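Local coordinates for LasR-specific antiactivator QslA domain-containing protein (Pseudomonas aeruginosa, PDB 4NG2) that probably acts as an antiactivator of quorum sensing by binding the transcriptional regulator LasR and keeping it from switching on its target genes, at residues E[17-20]-E[21-25]; E[25-28]-E[29-32]; E[84-87]-E[88-92]. All coordinates share one frame; numbering follows the deposited sequence.

Contact 1 of 3, residues E[17-20]-E[21-25]; sequences KTHV and DAIIE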
ATOM      1  N   LYS E  17     -26.530  -4.418 -12.045  1.00 75.74           N
ATOM      2  CA  LYS E  17     -25.691  -4.330 -10.851  1.00 64.38           C
ATOM      3  C   LYS E  17     -24.464  -5.233 -10.984  1.00 53.74           C
ATOM      4  O   LYS E  17     -24.534  -6.417 -10.702  1.00 47.83           O
ATOM      5  CB  LYS E  17     -26.500  -4.716  -9.609  1.00 64.13           C
ATOM      6  CG  LYS E  17     -26.031  -4.045  -8.331  1.00 62.48           C
ATOM      7  CD  LYS E  17     -25.694  -2.590  -8.606  1.00 57.36           C
ATOM      8  CE  LYS E  17     -25.555  -1.814  -7.322  1.00 67.90           C
ATOM      9  NZ  LYS E  17     -26.807  -1.899  -6.519  1.00 60.27           N
ATOM     10  N   THR E  18     -23.345  -4.677 -11.428  1.00 76.53           N
ATOM     11  CA  THR E  18     -22.120  -5.463 -11.581  1.00 80.04           C
ATOM     12  C   THR E  18     -21.672  -6.023 -10.231  1.00 75.40           C
ATOM     13  O   THR E  18     -22.190  -5.609  -9.193  1.00 64.58           O
ATOM     14  CB  THR E  18     -20.976  -4.605 -12.137  1.00 78.07           C
ATOM     15  OG1 THR E  18     -21.511  -3.570 -12.972  1.00 83.54           O
ATOM     16  CG2 THR E  18     -20.020  -5.463 -12.930  1.00 71.44           C
ATOM     17  N   HIS E  19     -20.715  -6.955 -10.236  1.00 58.44           N
ATOM     18  CA  HIS E  19     -20.144  -7.436  -8.975  1.00 57.75           C
ATOM     19  C   HIS E  19     -19.417  -6.303  -8.257  1.00 57.94           C
ATOM     20  O   HIS E  19     -19.755  -5.949  -7.112  1.00 51.91           O
ATOM     21  CB  HIS E  19     -19.174  -8.606  -9.175  1.00 58.62           C
ATOM     22  CG  HIS E  19     -18.412  -8.968  -7.932  1.00 58.86           C
ATOM     23  ND1 HIS E  19     -19.016  -9.080  -6.697  1.00 58.35           N
ATOM     24  CD2 HIS E  19     -17.097  -9.223  -7.730  1.00 52.20           C
ATOM     25  CE1 HIS E  19     -18.109  -9.399  -5.790  1.00 53.64           C
ATOM     26  NE2 HIS E  19     -16.936  -9.490  -6.392  1.00 53.38           N
ATOM     27  N   VAL E  20     -18.421  -5.732  -8.938  1.00 56.51           N
ATOM     28  CA  VAL E  20     -17.622  -4.662  -8.359  1.00 58.06           C
ATOM     29  C   VAL E  20     -18.459  -3.450  -7.931  1.00 58.65           C
ATOM     30  O   VAL E  20     -18.097  -2.773  -6.976  1.00 60.70           O
ATOM     31  CB  VAL E  20     -16.482  -4.219  -9.287  1.00 55.15           C
ATOM     32  CG1 VAL E  20     -15.637  -5.412  -9.694  1.00 52.89           C
ATOM     33  CG2 VAL E  20     -17.033  -3.505 -10.494  1.00 58.51           C
ATOM     34  N   ASP E  21     -19.571  -3.185  -8.621  1.00 59.23           N
ATOM     35  CA  ASP E  21     -20.477  -2.088  -8.243  1.00 58.02           C
ATOM     36  C   ASP E  21     -21.336  -2.449  -7.046  1.00 59.11           C
ATOM     37  O   ASP E  21     -21.791  -1.581  -6.310  1.00 61.71           O
ATOM     38  CB  ASP E  21     -21.399  -1.693  -9.407  1.00 60.89           C
ATOM     39  CG  ASP E  21     -20.648  -1.037 -10.553  1.00 71.67           C
ATOM     40  OD1 ASP E  21     -19.681  -0.294 -10.276  1.00 69.09           O
ATOM     41  OD2 ASP E  21     -21.017  -1.267 -11.729  1.00 71.86           O
ATOM     42  N   ALA E  22     -21.575  -3.739  -6.865  1.00 50.10           N
ATOM     43  CA  ALA E  22     -22.464  -4.195  -5.819  1.00 45.99           C
ATOM     44  C   ALA E  22     -21.730  -4.139  -4.504  1.00 44.94           C
ATOM     45  O   ALA E  22     -22.353  -4.007  -3.453  1.00 44.67           O
ATOM     46  CB  ALA E  22     -22.930  -5.607  -6.095  1.00 43.34           C
ATOM     47  N   ILE E  23     -20.404  -4.259  -4.566  1.00 34.89           N
ATOM     48  CA  ILE E  23     -19.572  -4.104  -3.374  1.00 36.79           C
ATOM     49  C   ILE E  23     -19.508  -2.625  -2.958  1.00 31.67           C
ATOM     50  O   ILE E  23     -19.599  -2.307  -1.778  1.00 32.91           O
ATOM     51  CB  ILE E  23     -18.142  -4.656  -3.572  1.00 32.16           C
ATOM     52  CG1 ILE E  23     -18.163  -6.188  -3.755  1.00 29.97           C
ATOM     53  CG2 ILE E  23     -17.280  -4.277  -2.391  1.00 32.26           C
ATOM     54  CD1 ILE E  23     -18.865  -6.947  -2.631  1.00 41.60           C
ATOM     55  N   ILE E  24     -19.374  -1.735  -3.939  1.00 44.76           N
ATOM     56  CA  ILE E  24     -19.527  -0.303  -3.695  1.00 45.81           C
ATOM     57  C   ILE E  24     -20.888   0.081  -3.084  1.00 52.06           C
ATOM     58  O   ILE E  24     -20.938   0.892  -2.160  1.00 61.32           O
ATOM     59  CB  ILE E  24     -19.299   0.517  -4.966  1.00 41.76           C
ATOM     60  CG1 ILE E  24     -17.937   0.189  -5.593  1.00 45.02           C
ATOM     61  CG2 ILE E  24     -19.402   1.998  -4.656  1.00 47.29           C
ATOM     62  CD1 ILE E  24     -16.751   0.695  -4.818  1.00 55.76           C
ATOM     63  N   GLU E  25     -21.985  -0.498  -3.573  1.00110.74           N
ATOM     64  CA  GLU E  25     -23.326  -0.138  -3.074  1.00116.36           C
ATOM     65  C   GLU E  25     -23.564  -0.391  -1.570  1.00115.36           C
ATOM     66  O   GLU E  25     -24.028   0.507  -0.867  1.00123.06           O
ATOM     67  CB  GLU E  25     -24.436  -0.757  -3.932  1.00 77.59           C
ATOM     68  CG  GLU E  25     -25.261   0.271  -4.714  1.00 77.59           C
ATOM     69  CD  GLU E  25     -26.607   0.568  -4.068  1.00 77.59           C
ATOM     70  OE1 GLU E  25     -26.703   0.484  -2.826  1.00 77.59           O
ATOM     71  OE2 GLU E  25     -27.573   0.871  -4.809  1.00 77.59           O
TER

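Contact 2 of 3, residues E[25-28]-E[29-32]; sequences ERYK and DLMV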
ATOM      1  N   GLU E  25     -21.985  -0.498  -3.573  1.00110.74           N
ATOM      2  CA  GLU E  25     -23.326  -0.138  -3.074  1.00116.36           C
ATOM      3  C   GLU E  25     -23.564  -0.391  -1.570  1.00115.36           C
ATOM      4  O   GLU E  25     -24.028   0.507  -0.867  1.00123.06           O
ATOM      5  CB  GLU E  25     -24.436  -0.757  -3.932  1.00 77.59           C
ATOM      6  CG  GLU E  25     -25.261   0.271  -4.714  1.00 77.59           C
ATOM      7  CD  GLU E  25     -26.607   0.568  -4.068  1.00 77.59           C
ATOM      8  OE1 GLU E  25     -26.703   0.484  -2.826  1.00 77.59           O
ATOM      9  OE2 GLU E  25     -27.573   0.871  -4.809  1.00 77.59           O
ATOM     10  N   ARG E  26     -23.278  -1.594  -1.071  1.00 65.55           N
ATOM     11  CA  ARG E  26     -23.095  -1.735   0.373  1.00 68.67           C
ATOM     12  C   ARG E  26     -21.802  -0.960   0.561  1.00 69.01           C
ATOM     13  O   ARG E  26     -21.086  -0.746  -0.409  1.00 71.49           O
ATOM     14  CB  ARG E  26     -22.974  -3.203   0.832  1.00 62.97           C
ATOM     15  CG  ARG E  26     -21.680  -3.944   0.430  1.00 65.27           C
ATOM     16  CD  ARG E  26     -21.343  -5.156   1.350  1.00 75.46           C
ATOM     17  NE  ARG E  26     -22.143  -6.363   1.094  1.00 70.94           N
ATOM     18  CZ  ARG E  26     -21.664  -7.520   0.631  1.00 70.14           C
ATOM     19  NH1 ARG E  26     -20.372  -7.658   0.360  1.00 67.24           N
ATOM     20  NH2 ARG E  26     -22.482  -8.547   0.431  1.00 63.77           N
ATOM     21  N   TYR E  27     -21.492  -0.503   1.763  1.00 53.72           N
ATOM     22  CA  TYR E  27     -20.340   0.412   1.911  1.00 62.80           C
ATOM     23  C   TYR E  27     -20.644   1.783   1.297  1.00 61.16           C
ATOM     24  O   TYR E  27     -19.737   2.578   1.057  1.00 57.02           O
ATOM     25  CB  TYR E  27     -19.034  -0.160   1.291  1.00 51.46           C
ATOM     26  CG  TYR E  27     -18.653  -1.529   1.810  1.00 52.38           C
ATOM     27  CD1 TYR E  27     -18.977  -1.907   3.105  1.00 49.75           C
ATOM     28  CD2 TYR E  27     -18.002  -2.455   0.999  1.00 48.98           C
ATOM     29  CE1 TYR E  27     -18.661  -3.152   3.596  1.00 48.57           C
ATOM     30  CE2 TYR E  27     -17.679  -3.719   1.478  1.00 47.94           C
ATOM     31  CZ  TYR E  27     -18.013  -4.064   2.786  1.00 53.12           C
ATOM     32  OH  TYR E  27     -17.712  -5.315   3.307  1.00 44.99           O
ATOM     33  N   LYS E  28     -21.920   2.046   1.027  1.00 68.74           N
ATOM     34  CA  LYS E  28     -22.336   3.350   0.520  1.00 64.43           C
ATOM     35  C   LYS E  28     -21.726   4.436   1.396  1.00 58.35           C
ATOM     36  O   LYS E  28     -21.047   5.341   0.918  1.00 54.71           O
ATOM     37  CB  LYS E  28     -23.866   3.465   0.558  1.00 68.57           C
ATOM     38  CG  LYS E  28     -24.566   3.438  -0.801  1.00 70.53           C
ATOM     39  CD  LYS E  28     -26.048   3.794  -0.665  1.00 81.23           C
ATOM     40  CE  LYS E  28     -26.823   2.751   0.143  1.00 84.81           C
ATOM     41  NZ  LYS E  28     -27.794   1.957  -0.698  1.00 69.46           N
ATOM     42  N   ASP E  29     -21.959   4.302   2.694  1.00 51.58           N
ATOM     43  CA  ASP E  29     -21.604   5.313   3.683  1.00 54.26           C
ATOM     44  C   ASP E  29     -20.094   5.482   3.910  1.00 56.14           C
ATOM     45  O   ASP E  29     -19.609   6.592   4.177  1.00 56.71           O
ATOM     46  CB  ASP E  29     -22.280   4.951   5.005  1.00 53.97           C
ATOM     47  CG  ASP E  29     -23.792   4.805   4.869  1.00 64.39           C
ATOM     48  OD1 ASP E  29     -24.390   5.454   3.973  1.00 59.04           O
ATOM     49  OD2 ASP E  29     -24.382   4.040   5.663  1.00 66.23           O
ATOM     50  N   LEU E  30     -19.365   4.373   3.797  1.00 49.58           N
ATOM     51  CA  LEU E  30     -17.938   4.329   4.085  1.00 41.51           C
ATOM     52  C   LEU E  30     -17.080   4.821   2.938  1.00 42.54           C
ATOM     53  O   LEU E  30     -15.858   4.895   3.073  1.00 38.04           O
ATOM     54  CB  LEU E  30     -17.529   2.910   4.453  1.00 45.43           C
ATOM     55  CG  LEU E  30     -18.290   2.357   5.658  1.00 43.95           C
ATOM     56  CD1 LEU E  30     -17.999   0.871   5.875  1.00 39.45           C
ATOM     57  CD2 LEU E  30     -17.937   3.181   6.894  1.00 43.22           C
ATOM     58  N   MET E  31     -17.709   5.171   1.817  1.00 43.27           N
ATOM     59  CA  MET E  31     -16.985   5.752   0.678  1.00 42.39           C
ATOM     60  C   MET E  31     -16.680   7.251   0.881  1.00 44.91           C
ATOM     61  O   MET E  31     -17.481   7.982   1.451  1.00 42.14           O
ATOM     62  CB  MET E  31     -17.765   5.538  -0.633  1.00 42.49           C
ATOM     63  CG  MET E  31     -17.918   4.077  -1.077  1.00 45.36           C
ATOM     64  SD  MET E  31     -16.390   3.261  -1.618  1.00 39.66           S
ATOM     65  CE  MET E  31     -15.878   4.197  -3.057  1.00 35.10           C
ATOM     66  N   VAL E  32     -15.523   7.700   0.403  1.00 35.50           N
ATOM     67  CA  VAL E  32     -15.107   9.076   0.575  1.00 36.95           C
ATOM     68  C   VAL E  32     -14.490   9.599  -0.722  1.00 46.12           C
ATOM     69  O   VAL E  32     -13.924   8.825  -1.499  1.00 43.19           O
ATOM     70  CB  VAL E  32     -14.082   9.224   1.740  1.00 37.12           C
ATOM     71  CG1 VAL E  32     -14.708   8.804   3.084  1.00 36.53           C
ATOM     72  CG2 VAL E  32     -12.801   8.432   1.447  1.00 34.03           C
TER

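Contact 3 of 3, residues E[84-87]-E[88-92]; sequences SLPT and PMQKT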
ATOM      1  N   SER E  84      -3.591  17.007  14.364  1.00 35.24           N
ATOM      2  CA  SER E  84      -4.835  17.582  14.867  1.00 39.61           C
ATOM      3  C   SER E  84      -5.975  16.572  14.800  1.00 40.39           C
ATOM      4  O   SER E  84      -7.074  16.825  15.294  1.00 43.64           O
ATOM      5  CB  SER E  84      -5.191  18.862  14.122  1.00 39.08           C
ATOM      6  OG  SER E  84      -5.355  18.605  12.747  1.00 41.68           O
ATOM      7  N   LEU E  85      -5.694  15.412  14.209  1.00 42.97           N
ATOM      8  CA  LEU E  85      -6.684  14.336  14.127  1.00 40.23           C
ATOM      9  C   LEU E  85      -6.412  13.255  15.164  1.00 40.70           C
ATOM     10  O   LEU E  85      -5.286  12.786  15.315  1.00 44.63           O
ATOM     11  CB  LEU E  85      -6.734  13.760  12.710  1.00 38.14           C
ATOM     12  CG  LEU E  85      -7.181  14.813  11.701  1.00 41.77           C
ATOM     13  CD1 LEU E  85      -6.699  14.504  10.307  1.00 33.38           C
ATOM     14  CD2 LEU E  85      -8.676  14.932  11.748  1.00 40.91           C
ATOM     15  N   PRO E  86      -7.450  12.846  15.888  1.00 38.93           N
ATOM     16  CA  PRO E  86      -7.198  12.041  17.092  1.00 43.91           C
ATOM     17  C   PRO E  86      -7.147  10.509  16.915  1.00 46.09           C
ATOM     18  O   PRO E  86      -6.536   9.851  17.746  1.00 50.39           O
ATOM     19  CB  PRO E  86      -8.348  12.457  18.017  1.00 46.99           C
ATOM     20  CG  PRO E  86      -9.477  12.809  17.084  1.00 43.65           C
ATOM     21  CD  PRO E  86      -8.854  13.284  15.779  1.00 43.15           C
ATOM     22  N   THR E  87      -7.759   9.947  15.877  1.00 39.10           N
ATOM     23  CA  THR E  87      -7.687   8.487  15.663  1.00 34.36           C
ATOM     24  C   THR E  87      -6.750   8.077  14.516  1.00 34.82           C
ATOM     25  O   THR E  87      -6.676   8.755  13.483  1.00 35.32           O
ATOM     26  CB  THR E  87      -9.083   7.883  15.365  1.00 35.72           C
ATOM     27  OG1 THR E  87      -9.605   8.463  14.158  1.00 37.77           O
ATOM     28  CG2 THR E  87     -10.058   8.155  16.506  1.00 32.19           C
ATOM     29  N   PRO E  88      -6.039   6.956  14.687  1.00 31.88           N
ATOM     30  CA  PRO E  88      -5.205   6.392  13.628  1.00 35.90           C
ATOM     31  C   PRO E  88      -5.940   6.427  12.301  1.00 33.34           C
ATOM     32  O   PRO E  88      -5.366   6.784  11.279  1.00 30.97           O
ATOM     33  CB  PRO E  88      -5.034   4.928  14.054  1.00 33.30           C
ATOM     34  CG  PRO E  88      -5.666   4.810  15.446  1.00 38.66           C
ATOM     35  CD  PRO E  88      -5.935   6.181  15.935  1.00 34.92           C
ATOM     36  N   MET E  89      -7.209   6.058  12.324  1.00 40.43           N
ATOM     37  CA  MET E  89      -8.000   5.966  11.104  1.00 42.88           C
ATOM     38  C   MET E  89      -8.208   7.337  10.419  1.00 41.33           C
ATOM     39  O   MET E  89      -8.266   7.442   9.189  1.00 41.71           O
ATOM     40  CB  MET E  89      -9.337   5.282  11.397  1.00 43.83           C
ATOM     41  CG  MET E  89      -9.852   4.466  10.249  1.00 54.06           C
ATOM     42  SD  MET E  89      -9.279   2.770  10.282  1.00 53.18           S
ATOM     43  CE  MET E  89     -10.407   2.100  11.476  1.00 41.83           C
ATOM     44  N   GLN E  90      -8.300   8.401  11.201  1.00 38.28           N
ATOM     45  CA  GLN E  90      -8.400   9.705  10.586  1.00 36.77           C
ATOM     46  C   GLN E  90      -7.049  10.180  10.122  1.00 33.83           C
ATOM     47  O   GLN E  90      -6.940  10.830   9.095  1.00 30.68           O
ATOM     48  CB  GLN E  90      -8.988  10.713  11.553  1.00 37.60           C
ATOM     49  CG  GLN E  90     -10.442  10.510  11.802  1.00 39.73           C
ATOM     50  CD  GLN E  90     -10.941  11.529  12.783  1.00 51.69           C
ATOM     51  OE1 GLN E  90     -10.741  11.389  14.001  1.00 54.04           O
ATOM     52  NE2 GLN E  90     -11.567  12.598  12.263  1.00 49.48           N
ATOM     53  N   LYS E  91      -6.013   9.876  10.893  1.00 30.65           N
ATOM     54  CA  LYS E  91      -4.683  10.307  10.508  1.00 32.83           C
ATOM     55  C   LYS E  91      -4.389   9.764   9.118  1.00 29.40           C
ATOM     56  O   LYS E  91      -3.857  10.473   8.264  1.00 28.12           O
ATOM     57  CB  LYS E  91      -3.620   9.839  11.509  1.00 32.32           C
ATOM     58  CG  LYS E  91      -3.675  10.509  12.871  1.00 34.74           C
ATOM     59  CD  LYS E  91      -2.700   9.832  13.860  1.00 27.20           C
ATOM     60  CE  LYS E  91      -2.894  10.344  15.297  1.00 28.13           C
ATOM     61  NZ  LYS E  91      -2.760  11.812  15.393  1.00 26.85           N
ATOM     62  N   THR E  92      -4.741   8.511   8.868  1.00 34.70           N
ATOM     63  CA  THR E  92      -4.361   7.934   7.592  1.00 39.43           C
ATOM     64  C   THR E  92      -5.271   8.439   6.485  1.00 40.65           C
ATOM     65  O   THR E  92      -4.868   8.476   5.336  1.00 37.46           O
ATOM     66  CB  THR E  92      -4.273   6.383   7.618  1.00 38.86           C
ATOM     67  OG1 THR E  92      -5.516   5.823   8.042  1.00 37.47           O
ATOM     68  CG2 THR E  92      -3.200   5.942   8.569  1.00 36.11           C
TER

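Contact 1 of 3, residues E[17-20]-E[21-25]
Thr18 and Asp21 meet at the first turn of helix 19-25, where Thr18 holds the N-cap position. Its hydroxyl caps no backbone N-H; it donates instead to the carboxylate, Thr18 OG1 lying 2.7 Å from Asp21 OD2 and reaching it from above the carboxylate plane, 36° out. Asp21 CG stands beside its own backbone N (chi1 -68°), and this rotation brings the acid back to the threonine. A carboxylate in the first turn is probably stabilised by the positive end of the helix dipole.

The tight part is the backbone turn. His19 O takes two donors: Ala22 N at 2.9 Å comes from above the carbonyl plane, while Ile23 N at 3.1 Å approaches nearly in line with the carbonyl bond (164°). Thr18 O adds a weak bond from Ala22 N. Val20 O receives a weak one from Ile24 N, with Ile24 CG1 packed against the same oxygen at 3.3 Å. Beside this turn the side chains of His19 and Ile23 run alongside each other in one direction, His19 CE1 3.8 Å from Ile23 CG1. Both also pack on the backbone of another protein in the assembly, to which His19 NE2 is hydrogen-bonded, so this flank of the helix belongs to an interface.

The looser side belongs to exposed Lys17. Its chain passes Ala22, CG being 4.1 Å from Ala22 CB, and its bends at chi2 and chi4 carry the amine to Glu25, whose side chain it crosses at about a right angle. The salt bridge there is weak, and the stronger partner of Glu25 is Lys28. Lys17 NZ is as near to the aliphatic Glu25 CG (3.2 Å) as to Glu25 OE2 (3.3 Å).

Contact 2 of 3, residues E[25-28]-E[29-32]
Tyr27 and Leu30 touch where two beta turns in succession, type II from Glu25 to Lys28 and type I from Lys28 to Met31, lead from helix 19-25 into strand 31-34. The apolar contact is a single oblique approach, Tyr27 CD1 to Leu30 CD1 at 4.0 Å. Leu46 of strand 43-46 touches both side chains, and Tyr27 also packs on an apolar side chain of another protein in the assembly. One face of the Tyr27 ring is lined near its rim by Arg26 CD, 3.8 Å above the plane.

The hydrogen bonds between the two segments are all backbone and all weak. Tyr27 O is shared by Leu30 N at 3.3 Å and Met31 N at 3.4 Å, while the bond from Met31 N to Lys28 O (3.5 Å) spans the type I turn. Met31 CG presses on Tyr27 O as well, at 3.2 Å.

The one charged pair belongs to the first turn and links its two ends. Lys28, its chain bent at chi3 and chi4, curls back to the last residue of the helix, and Lys28 NZ meets Glu25 OE1 at 2.8 Å, on the syn side and 29° out of the carboxylate plane.

Contact 3 of 3, residues E[84-87]-E[88-92]
Thr87 and Gln90 exchange bonds in both directions. Thr87 OG1 accepts from Gln90 N at 3.2 Å and donates to Gln90 OE1 at 3.1 Å, meeting that oxygen in the carbonyl plane, on a lone pair. With OG1 between its own backbone N and carbonyl carbon (chi1 62°), the hydroxyl is placed within reach of both Gln90 atoms. The amide oxygen it holds also rests against the proline ring, with Gln90 OE1 3.2 Å from Pro86 CD. On the other side of the amide, Gln90 NE2 lies 3.8 Å from Leu85 CD2, the two side chains crossing at about a right angle.

The bond from Gln90 N to Thr87 OG1 is the N-cap bond of helix 88-107, with Thr87 at the cap position and Pro88 opening the first turn. Lys91 N closes that turn on Thr87 O at 2.9 Å, an almost straight bond, while Gln90 N makes a weak one to the same oxygen.

Farther out, Lys91 ties the helix to the loop that precedes it. Its extended chain runs past Thr87 O and bends only at chi4, bringing Lys91 NZ 2.7 Å from Leu85 O, nearly in line with the carbonyl bond (174°). Lys57 and Ala54 of helix 52-66 back this arrangement, touching Leu85 and Gln90 respectively, and Trp47 NE1 is hydrogen-bonded to Met89 O.

From the first modelled residue, contact 1 forms helix 19-25, and contact 2 begins on its last residue, Glu25, whose carboxylate serves lysines of both. The two also touch directly, Ile24 CD1 lying 4.0 Å from Met31 CE. Contact 2 turns the chain into strand 31-34, which pairs antiparallel with strand 43-46. Helices 52-66 and 74-83 follow, and contact 3 turns the chain from the latter into helix 88-107. Contacts 1 and 2 run on from each other through Glu25, and contact 3 follows both in series; none nests or crosses. Contact 3 stands apart, its nearest atoms about 9 Å from contact 2, yet Trp47 bridges them: its backbone bonds to Leu30 and its indole to Met89.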